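Local coordinates for protein pyroglutamyl-peptidase I (Fervidobacterium islandicum, PDB 6LTQ) that probably removes the N-terminal pyroglutamyl residue from peptides and proteins, as a cysteine peptidase of the pyroglutamyl-peptidase I family, at residues D[30-36]-D[181-187]; D[50-54]-D[69-75]. All blocks are in the same frame, centred on the assembly; numbering follows the deposited sequence.

Contact 1. Residues D[30-36]-D[181-187]; sequences VNPSMRI and LPFLPEQ
The capped N-terminus of helix 32-40 meets the turn that carries the chain from strand 175-181 into the short helix 185-189, with P32 fitted between L181, L184 and Q187. From the helix side, the proline ring lays CB against L184 CG at 4.0 Å and turns CD toward Q187 OE1, while its CG lies 3.6 Å from P182 O. Deeper in, the ends of I36 and L181 meet tip to tip, with I36 CD1 3.6 Å from L181 CD1; the same leucine methyl also rests on S33 CA. V30 crosses the Q187 chain at about a right angle: its CG1, tucked between the two backbone arms (chi1 75°), touches Q187 CG at 3.6 Å. The oxygen end of the Q187 amide is held by its own segment, OE1 accepting from L184 N at the start of helix 185-189 (2.9 Å, N-H...O 163°). On the facing helix N31 is the N-cap, and its OD1 takes both S33 N and S33 OG from one face of the carboxamide plane. Toward the outside, R35 NH2 and E186 OE1 form a long salt bridge of 3.8 Å, the oxygen in the guanidinium plane but the two groups turned 65° apart, and L184 CD1 lies over one guanidinium face. Helix 203-215 packs on this contact through Q206, which touches P32, I36 and L181, and Q83 of strand 77-83 and E28 accept from Q187 NE2, whereas P185 and E186 pack against P144 and K142 of a second subunit.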
ATOM      1  N   VAL D  30      23.900  -3.280   5.019  1.00 24.35           N
ATOM      2  CA  VAL D  30      23.904  -2.202   5.993  1.00 17.36           C
ATOM      3  C   VAL D  30      22.605  -2.280   6.796  1.00 19.49           C
ATOM      4  O   VAL D  30      21.641  -2.939   6.404  1.00 22.34           O
ATOM      5  CB  VAL D  30      24.050  -0.815   5.318  1.00 28.19           C
ATOM      6  CG1 VAL D  30      22.753  -0.400   4.641  1.00 20.80           C
ATOM      7  CG2 VAL D  30      24.452   0.218   6.314  1.00 36.46           C
ATOM      8  N   ASN D  31      22.605  -1.610   7.930  1.00 19.83           N
ATOM      9  CA  ASN D  31      21.415  -1.462   8.757  1.00 23.12           C
ATOM     10  C   ASN D  31      21.356  -0.013   9.220  1.00 23.32           C
ATOM     11  O   ASN D  31      22.306   0.472   9.852  1.00 20.97           O
ATOM     12  CB  ASN D  31      21.454  -2.429   9.943  1.00 21.48           C
ATOM     13  CG  ASN D  31      20.143  -2.456  10.730  1.00 24.37           C
ATOM     14  OD1 ASN D  31      19.503  -1.415  10.937  1.00 19.73           O
ATOM     15  ND2 ASN D  31      19.762  -3.644  11.210  1.00 20.46           N
ATOM     16  N   PRO D  32      20.272   0.719   8.917  1.00 21.74           N
ATOM     17  CA  PRO D  32      20.217   2.129   9.336  1.00 16.24           C
ATOM     18  C   PRO D  32      20.391   2.335  10.833  1.00 20.32           C
ATOM     19  O   PRO D  32      20.945   3.363  11.240  1.00 17.89           O
ATOM     20  CB  PRO D  32      18.821   2.586   8.862  1.00 18.27           C
ATOM     21  CG  PRO D  32      18.019   1.319   8.776  1.00 17.96           C
ATOM     22  CD  PRO D  32      19.005   0.275   8.302  1.00 19.50           C
ATOM     23  N   SER D  33      19.881   1.430  11.671  1.00 19.75           N
ATOM     24  CA  SER D  33      20.089   1.583  13.112  1.00 19.32           C
ATOM     25  C   SER D  33      21.579   1.566  13.463  1.00 18.23           C
ATOM     26  O   SER D  33      22.043   2.393  14.253  1.00 18.02           O
ATOM     27  CB  SER D  33      19.313   0.525  13.899  1.00 15.62           C
ATOM     28  OG  SER D  33      19.704  -0.797  13.591  1.00 17.18           O
ATOM     29  N   MET D  34      22.333   0.619  12.904  1.00 19.55           N
ATOM     30  CA  MET D  34      23.774   0.562  13.173  1.00 24.84           C
ATOM     31  C   MET D  34      24.475   1.834  12.690  1.00 26.75           C
ATOM     32  O   MET D  34      25.290   2.419  13.415  1.00 24.35           O
ATOM     33  CB  MET D  34      24.368  -0.682  12.499  1.00 23.53           C
ATOM     34  CG  MET D  34      25.898  -0.959  12.723  1.00 16.88           C
ATOM     35  SD  MET D  34      26.280  -2.555  11.972  1.00 31.01           S
ATOM     36  CE  MET D  34      28.075  -2.484  11.984  1.00 47.71           C
ATOM     37  N   ARG D  35      24.140   2.308  11.482  1.00 20.14           N
ATOM     38  CA  ARG D  35      24.805   3.505  10.963  1.00 24.72           C
ATOM     39  C   ARG D  35      24.529   4.735  11.821  1.00 28.15           C
ATOM     40  O   ARG D  35      25.441   5.530  12.072  1.00 27.53           O
ATOM     41  CB  ARG D  35      24.376   3.788   9.526  1.00 26.30           C
ATOM     42  CG  ARG D  35      24.713   2.690   8.568  1.00 39.06           C
ATOM     43  CD  ARG D  35      26.120   2.844   8.032  1.00 47.94           C
ATOM     44  NE  ARG D  35      26.324   4.144   7.409  1.00 46.37           N
ATOM     45  CZ  ARG D  35      26.179   4.375   6.109  1.00 65.75           C
ATOM     46  NH1 ARG D  35      26.391   5.593   5.623  1.00 73.28           N
ATOM     47  NH2 ARG D  35      25.819   3.388   5.295  1.00 55.08           N
ATOM     48  N   ILE D  36      23.281   4.920  12.274  1.00 28.25           N
ATOM     49  CA  ILE D  36      22.960   6.076  13.119  1.00 19.83           C
ATOM     50  C   ILE D  36      23.716   6.002  14.438  1.00 24.90           C
ATOM     51  O   ILE D  36      24.192   7.020  14.961  1.00 21.01           O
ATOM     52  CB  ILE D  36      21.444   6.179  13.379  1.00 20.76           C
ATOM     53  CG1 ILE D  36      20.659   6.453  12.100  1.00 20.29           C
ATOM     54  CG2 ILE D  36      21.140   7.278  14.424  1.00 19.57           C
ATOM     55  CD1 ILE D  36      19.142   6.457  12.362  1.00 19.95           C
ATOM     56  N   LEU D 181      12.924   2.365  11.821  1.00 16.61           N
ATOM     57  CA  LEU D 181      13.505   3.262  10.841  1.00 12.84           C
ATOM     58  C   LEU D 181      13.266   2.761   9.419  1.00 11.96           C
ATOM     59  O   LEU D 181      13.335   1.545   9.158  1.00 12.72           O
ATOM     60  CB  LEU D 181      15.029   3.399  11.056  1.00 11.76           C
ATOM     61  CG  LEU D 181      15.453   3.848  12.446  1.00 17.41           C
ATOM     62  CD1 LEU D 181      16.966   3.539  12.629  1.00 17.76           C
ATOM     63  CD2 LEU D 181      15.150   5.332  12.634  1.00 15.30           C
ATOM     64  N   PRO D 182      13.024   3.684   8.486  1.00 15.30           N
ATOM     65  CA  PRO D 182      12.925   3.301   7.071  1.00 12.58           C
ATOM     66  C   PRO D 182      14.230   2.713   6.559  1.00 15.89           C
ATOM     67  O   PRO D 182      15.298   2.918   7.133  1.00 12.88           O
ATOM     68  CB  PRO D 182      12.626   4.635   6.354  1.00 12.29           C
ATOM     69  CG  PRO D 182      12.002   5.528   7.417  1.00 14.80           C
ATOM     70  CD  PRO D 182      12.711   5.111   8.715  1.00 14.58           C
ATOM     71  N   PHE D 183      14.128   1.983   5.449  1.00 13.99           N
ATOM     72  CA  PHE D 183      15.309   1.699   4.638  1.00 13.59           C
ATOM     73  C   PHE D 183      16.057   2.990   4.316  1.00 16.04           C
ATOM     74  O   PHE D 183      15.453   4.052   4.126  1.00 12.39           O
ATOM     75  CB  PHE D 183      14.904   1.055   3.320  1.00 13.41           C
ATOM     76  CG  PHE D 183      14.746  -0.428   3.369  1.00 15.61           C
ATOM     77  CD1 PHE D 183      15.642  -1.227   4.066  1.00 16.15           C
ATOM     78  CD2 PHE D 183      13.729  -1.026   2.667  1.00 14.66           C
ATOM     79  CE1 PHE D 183      15.511  -2.601   4.057  1.00 17.47           C
ATOM     80  CE2 PHE D 183      13.584  -2.414   2.664  1.00 21.88           C
ATOM     81  CZ  PHE D 183      14.480  -3.193   3.359  1.00 18.89           C
ATOM     82  N   LEU D 184      17.387   2.898   4.243  1.00 12.93           N
ATOM     83  CA  LEU D 184      18.157   3.942   3.592  1.00 14.51           C
ATOM     84  C   LEU D 184      17.921   3.888   2.083  1.00 10.08           C
ATOM     85  O   LEU D 184      17.647   2.820   1.528  1.00 14.44           O
ATOM     86  CB  LEU D 184      19.662   3.783   3.873  1.00 13.06           C
ATOM     87  CG  LEU D 184      20.092   3.894   5.341  1.00 15.30           C
ATOM     88  CD1 LEU D 184      21.574   3.503   5.478  1.00 17.75           C
ATOM     89  CD2 LEU D 184      19.860   5.289   5.916  1.00 13.68           C
ATOM     90  N   PRO D 185      18.036   5.024   1.395  1.00 12.56           N
ATOM     91  CA  PRO D 185      17.861   5.002  -0.068  1.00 15.71           C
ATOM     92  C   PRO D 185      18.769   3.991  -0.761  1.00 17.29           C
ATOM     93  O   PRO D 185      18.327   3.304  -1.696  1.00 14.95           O
ATOM     94  CB  PRO D 185      18.173   6.442  -0.478  1.00 13.24           C
ATOM     95  CG  PRO D 185      17.874   7.254   0.754  1.00 14.54           C
ATOM     96  CD  PRO D 185      18.273   6.376   1.920  1.00  8.45           C
ATOM     97  N   GLU D 186      20.007   3.817  -0.284  1.00 16.34           N
ATOM     98  CA  GLU D 186      20.888   2.844  -0.934  1.00 20.18           C
ATOM     99  C   GLU D 186      20.357   1.414  -0.831  1.00 20.40           C
ATOM    100  O   GLU D 186      20.633   0.585  -1.710  1.00 21.03           O
ATOM    101  CB  GLU D 186      22.289   2.934  -0.339  1.00 20.01           C
ATOM    102  CG  GLU D 186      22.337   2.564   1.118  1.00 16.56           C
ATOM    103  CD  GLU D 186      23.587   3.073   1.786  1.00 34.48           C
ATOM    104  OE1 GLU D 186      24.544   2.276   1.927  1.00 31.40           O
ATOM    105  OE2 GLU D 186      23.612   4.268   2.158  1.00 33.00           O
ATOM    106  N   GLN D 187      19.582   1.106   0.218  1.00 15.26           N
ATOM    107  CA  GLN D 187      19.007  -0.233   0.350  1.00 17.98           C
ATOM    108  C   GLN D 187      17.851  -0.455  -0.617  1.00 18.99           C
ATOM    109  O   GLN D 187      17.574  -1.599  -0.993  1.00 21.31           O
ATOM    110  CB  GLN D 187      18.508  -0.482   1.780  1.00 16.14           C
ATOM    111  CG  GLN D 187      19.616  -0.408   2.838  1.00 15.81           C
ATOM    112  CD  GLN D 187      19.098  -0.583   4.255  1.00 20.22           C
ATOM    113  OE1 GLN D 187      18.628   0.373   4.873  1.00 17.76           O
ATOM    114  NE2 GLN D 187      19.188  -1.817   4.780  1.00 17.76           N
TER

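Contact 2. Residues D[50-54]-D[69-75]; sequences LHTLI and YYKTNNI
H51, on strand 48-55, directs its imidazole at the C-terminal end of helix 59-72, where ND1 and Y69 OH share a hydrogen bond of 2.6 Å at 154°. The hydroxyl lies in the plane of the imidazole and ND1 in the plane of the phenol, yet the two rings stand almost perpendicular (87°) and approach each other by their edges. CG of H51 sits anti to its carbonyl carbon (chi1 -56°), which carries the ring across to I75 as well: I75 CD1 lies over the centre of one imidazole face, 3.8 Å from the centroid, in a CH-pi contact. The imidazole is thus gripped at its ND1 edge and covered on one face, and an alanine here would probably leave the Y69 hydroxyl without its imidazole mate and open a gap over the I75 methyl. At T52 the backbone takes over, its N giving a hydrogen bond to a water at 3.1 Å; that water is also bonded to Y69 OH, 3.0 Å away, so the phenol is tied to the strand at two successive residues. These bonds belong to a beta-alpha-beta unit of the central sheet: strand 48-55 and strand 77-83 both run parallel to strand 15-22, one along each of its edges, and helix 59-72 makes the connection. H51 and L53 are both paired by backbone hydrogen bonds with strand 15-22. Further along, the side chains of L53 and Y69 lie alongside one another, pointing opposite ways, the leucine CD2 lying 3.8 Å from Y69 CB near the root of the aromatic side chain.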
ATOM      1  N   LEU D  50      25.735   9.366  27.093  1.00 28.13           N
ATOM      2  CA  LEU D  50      25.269   8.507  26.018  1.00 31.27           C
ATOM      3  C   LEU D  50      26.124   7.253  25.930  1.00 32.63           C
ATOM      4  O   LEU D  50      27.329   7.335  25.675  1.00 42.06           O
ATOM      5  CB  LEU D  50      25.301   9.250  24.687  1.00 28.43           C
ATOM      6  CG  LEU D  50      24.753   8.449  23.506  1.00 24.07           C
ATOM      7  CD1 LEU D  50      23.302   8.095  23.740  1.00 22.74           C
ATOM      8  CD2 LEU D  50      24.904   9.255  22.231  1.00 35.85           C
ATOM      9  N   HIS D  51      25.498   6.101  26.134  1.00 26.86           N
ATOM     10  CA  HIS D  51      26.069   4.798  25.819  1.00 26.35           C
ATOM     11  C   HIS D  51      25.541   4.310  24.478  1.00 27.26           C
ATOM     12  O   HIS D  51      24.386   4.555  24.122  1.00 28.06           O
ATOM     13  CB  HIS D  51      25.709   3.762  26.882  1.00 34.35           C
ATOM     14  CG  HIS D  51      26.110   4.142  28.272  1.00 45.91           C
ATOM     15  ND1 HIS D  51      27.013   3.403  29.011  1.00 44.52           N
ATOM     16  CD2 HIS D  51      25.721   5.169  29.065  1.00 37.61           C
ATOM     17  CE1 HIS D  51      27.158   3.960  30.201  1.00 32.84           C
ATOM     18  NE2 HIS D  51      26.388   5.031  30.258  1.00 32.07           N
ATOM     19  N   THR D  52      26.383   3.602  23.740  1.00 25.81           N
ATOM     20  CA  THR D  52      25.956   3.002  22.486  1.00 25.50           C
ATOM     21  C   THR D  52      26.280   1.516  22.480  1.00 34.59           C
ATOM     22  O   THR D  52      27.201   1.063  23.169  1.00 33.54           O
ATOM     23  CB  THR D  52      26.598   3.675  21.267  1.00 30.53           C
ATOM     24  OG1 THR D  52      28.026   3.548  21.331  1.00 34.15           O
ATOM     25  CG2 THR D  52      26.194   5.155  21.206  1.00 23.29           C
ATOM     26  N   LEU D  53      25.504   0.758  21.708  1.00 24.03           N
ATOM     27  CA  LEU D  53      25.699  -0.683  21.641  1.00 25.31           C
ATOM     28  C   LEU D  53      25.036  -1.214  20.381  1.00 32.86           C
ATOM     29  O   LEU D  53      23.873  -0.899  20.122  1.00 26.11           O
ATOM     30  CB  LEU D  53      25.123  -1.353  22.893  1.00 25.23           C
ATOM     31  CG  LEU D  53      25.131  -2.878  22.847  1.00 27.23           C
ATOM     32  CD1 LEU D  53      26.574  -3.369  22.896  1.00 39.11           C
ATOM     33  CD2 LEU D  53      24.383  -3.411  24.057  1.00 33.25           C
ATOM     34  N   ILE D  54      25.769  -2.010  19.609  1.00 23.52           N
ATOM     35  CA  ILE D  54      25.223  -2.703  18.449  1.00 28.01           C
ATOM     36  C   ILE D  54      24.909  -4.137  18.854  1.00 43.05           C
ATOM     37  O   ILE D  54      25.766  -4.839  19.411  1.00 26.72           O
ATOM     38  CB  ILE D  54      26.194  -2.663  17.260  1.00 26.10           C
ATOM     39  CG1 ILE D  54      26.550  -1.219  16.912  1.00 32.24           C
ATOM     40  CG2 ILE D  54      25.592  -3.373  16.057  1.00 25.55           C
ATOM     41  CD1 ILE D  54      25.360  -0.375  16.552  1.00 29.40           C
ATOM     42  N   TYR D  69      25.302  -5.887  28.903  1.00 32.03           N
ATOM     43  CA  TYR D  69      25.532  -4.453  29.042  1.00 38.69           C
ATOM     44  C   TYR D  69      24.745  -3.893  30.208  1.00 25.79           C
ATOM     45  O   TYR D  69      25.254  -3.050  30.955  1.00 30.12           O
ATOM     46  CB  TYR D  69      25.175  -3.690  27.767  1.00 25.05           C
ATOM     47  CG  TYR D  69      25.841  -2.331  27.729  1.00 30.47           C
ATOM     48  CD1 TYR D  69      25.296  -1.236  28.399  1.00 26.68           C
ATOM     49  CD2 TYR D  69      27.043  -2.157  27.057  1.00 42.58           C
ATOM     50  CE1 TYR D  69      25.930   0.009  28.379  1.00 31.19           C
ATOM     51  CE2 TYR D  69      27.682  -0.929  27.033  1.00 39.44           C
ATOM     52  CZ  TYR D  69      27.128   0.151  27.693  1.00 35.39           C
ATOM     53  OH  TYR D  69      27.781   1.373  27.656  1.00 38.48           O
ATOM     54  N   TYR D  70      23.493  -4.333  30.377  1.00 32.12           N
ATOM     55  CA  TYR D  70      22.727  -3.860  31.524  1.00 30.24           C
ATOM     56  C   TYR D  70      23.410  -4.248  32.831  1.00 43.34           C
ATOM     57  O   TYR D  70      23.362  -3.472  33.799  1.00 28.36           O
ATOM     58  CB  TYR D  70      21.288  -4.400  31.502  1.00 46.68           C
ATOM     59  CG  TYR D  70      20.283  -3.623  30.664  1.00 36.62           C
ATOM     60  CD1 TYR D  70      20.227  -2.225  30.683  1.00 30.07           C
ATOM     61  CD2 TYR D  70      19.381  -4.304  29.863  1.00 35.98           C
ATOM     62  CE1 TYR D  70      19.295  -1.532  29.905  1.00 38.09           C
ATOM     63  CE2 TYR D  70      18.450  -3.624  29.086  1.00 31.36           C
ATOM     64  CZ  TYR D  70      18.408  -2.245  29.108  1.00 39.16           C
ATOM     65  OH  TYR D  70      17.473  -1.596  28.322  1.00 34.68           O
ATOM     66  N   LYS D  71      24.002  -5.462  32.914  1.00 36.61           N
ATOM     67  CA  LYS D  71      24.725  -5.719  34.156  1.00 41.77           C
ATOM     68  C   LYS D  71      25.976  -4.876  34.318  1.00 45.47           C
ATOM     69  O   LYS D  71      26.295  -4.485  35.444  1.00 56.28           O
ATOM     70  CB  LYS D  71      25.051  -7.167  34.463  1.00 44.22           C
ATOM     71  CG  LYS D  71      24.850  -7.062  35.970  1.00 62.08           C
ATOM     72  CD  LYS D  71      24.475  -8.068  36.956  1.00 71.90           C
ATOM     73  CE  LYS D  71      24.967  -9.476  36.910  1.00 70.54           C
ATOM     74  NZ  LYS D  71      24.492  -9.861  38.329  1.00 65.55           N
ATOM     75  N   THR D  72      26.653  -4.493  33.258  1.00 38.77           N
ATOM     76  CA  THR D  72      27.942  -3.855  33.512  1.00 40.95           C
ATOM     77  C   THR D  72      27.903  -2.319  33.479  1.00 45.01           C
ATOM     78  O   THR D  72      28.941  -1.676  33.697  1.00 43.59           O
ATOM     79  CB  THR D  72      28.996  -4.453  32.564  1.00 42.02           C
ATOM     80  OG1 THR D  72      28.575  -4.283  31.207  1.00 37.30           O
ATOM     81  CG2 THR D  72      29.085  -5.971  32.869  1.00 32.77           C
ATOM     82  N   ASN D  73      26.737  -1.718  33.231  1.00 52.40           N
ATOM     83  CA  ASN D  73      26.570  -0.268  33.230  1.00 41.05           C
ATOM     84  C   ASN D  73      25.193   0.082  33.783  1.00 45.03           C
ATOM     85  O   ASN D  73      24.264  -0.731  33.730  1.00 56.27           O
ATOM     86  CB  ASN D  73      26.740   0.323  31.824  1.00 33.28           C
ATOM     87  CG  ASN D  73      27.944  -0.250  31.079  1.00 49.39           C
ATOM     88  OD1 ASN D  73      27.894  -1.368  30.547  1.00 39.29           O
ATOM     89  ND2 ASN D  73      29.028   0.524  31.021  1.00 45.43           N
ATOM     90  N   ASN D  74      25.064   1.299  34.317  1.00 33.69           N
ATOM     91  CA  ASN D  74      23.790   1.810  34.818  1.00 31.87           C
ATOM     92  C   ASN D  74      23.129   2.664  33.741  1.00 45.62           C
ATOM     93  O   ASN D  74      23.726   3.637  33.268  1.00 49.58           O
ATOM     94  CB  ASN D  74      23.965   2.631  36.093  1.00 38.15           C
ATOM     95  CG  ASN D  74      22.632   2.909  36.787  1.00 58.69           C
ATOM     96  OD1 ASN D  74      21.609   2.321  36.435  1.00 59.52           O
ATOM     97  ND2 ASN D  74      22.642   3.805  37.773  1.00 64.45           N
ATOM     98  N   ILE D  75      21.890   2.316  33.382  1.00 48.95           N
ATOM     99  CA  ILE D  75      21.166   2.936  32.272  1.00 35.10           C
ATOM    100  C   ILE D  75      19.821   3.435  32.779  1.00 27.75           C
ATOM    101  O   ILE D  75      19.050   2.661  33.359  1.00 38.64           O
ATOM    102  CB  ILE D  75      20.939   1.942  31.114  1.00 30.99           C
ATOM    103  CG1 ILE D  75      22.261   1.417  30.549  1.00 28.38           C
ATOM    104  CG2 ILE D  75      20.043   2.563  30.024  1.00 27.91           C
ATOM    105  CD1 ILE D  75      23.222   2.510  30.074  1.00 40.50           C
TER
HETATM  106  O   HOH W   1      28.954   2.723  25.286  1.00 37.99           O

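The centres of contact 1 and contact 2 lie 22 Å apart within the same pyroglutamyl-peptidase fold; along the chain, both segments of contact 2 fall between the two segments of contact 1. Helix 32-40 leads directly into strand 48-55, followed by helix 59-72, so residues 30-36, 50-54 and 69-75 come in succession, while 181-187 arrives much later from strand 175-181. The two contacts meet where M34 CA packs on I54 CD1 at 3.8 Å. Strands 48-55 and 175-181 belong to the same mixed sheet, linked through strands 15-22 and 77-83. Contact 2 therefore joins near neighbours in sequence at the surface, whereas buried contact 1 brings an early helix against a late turn.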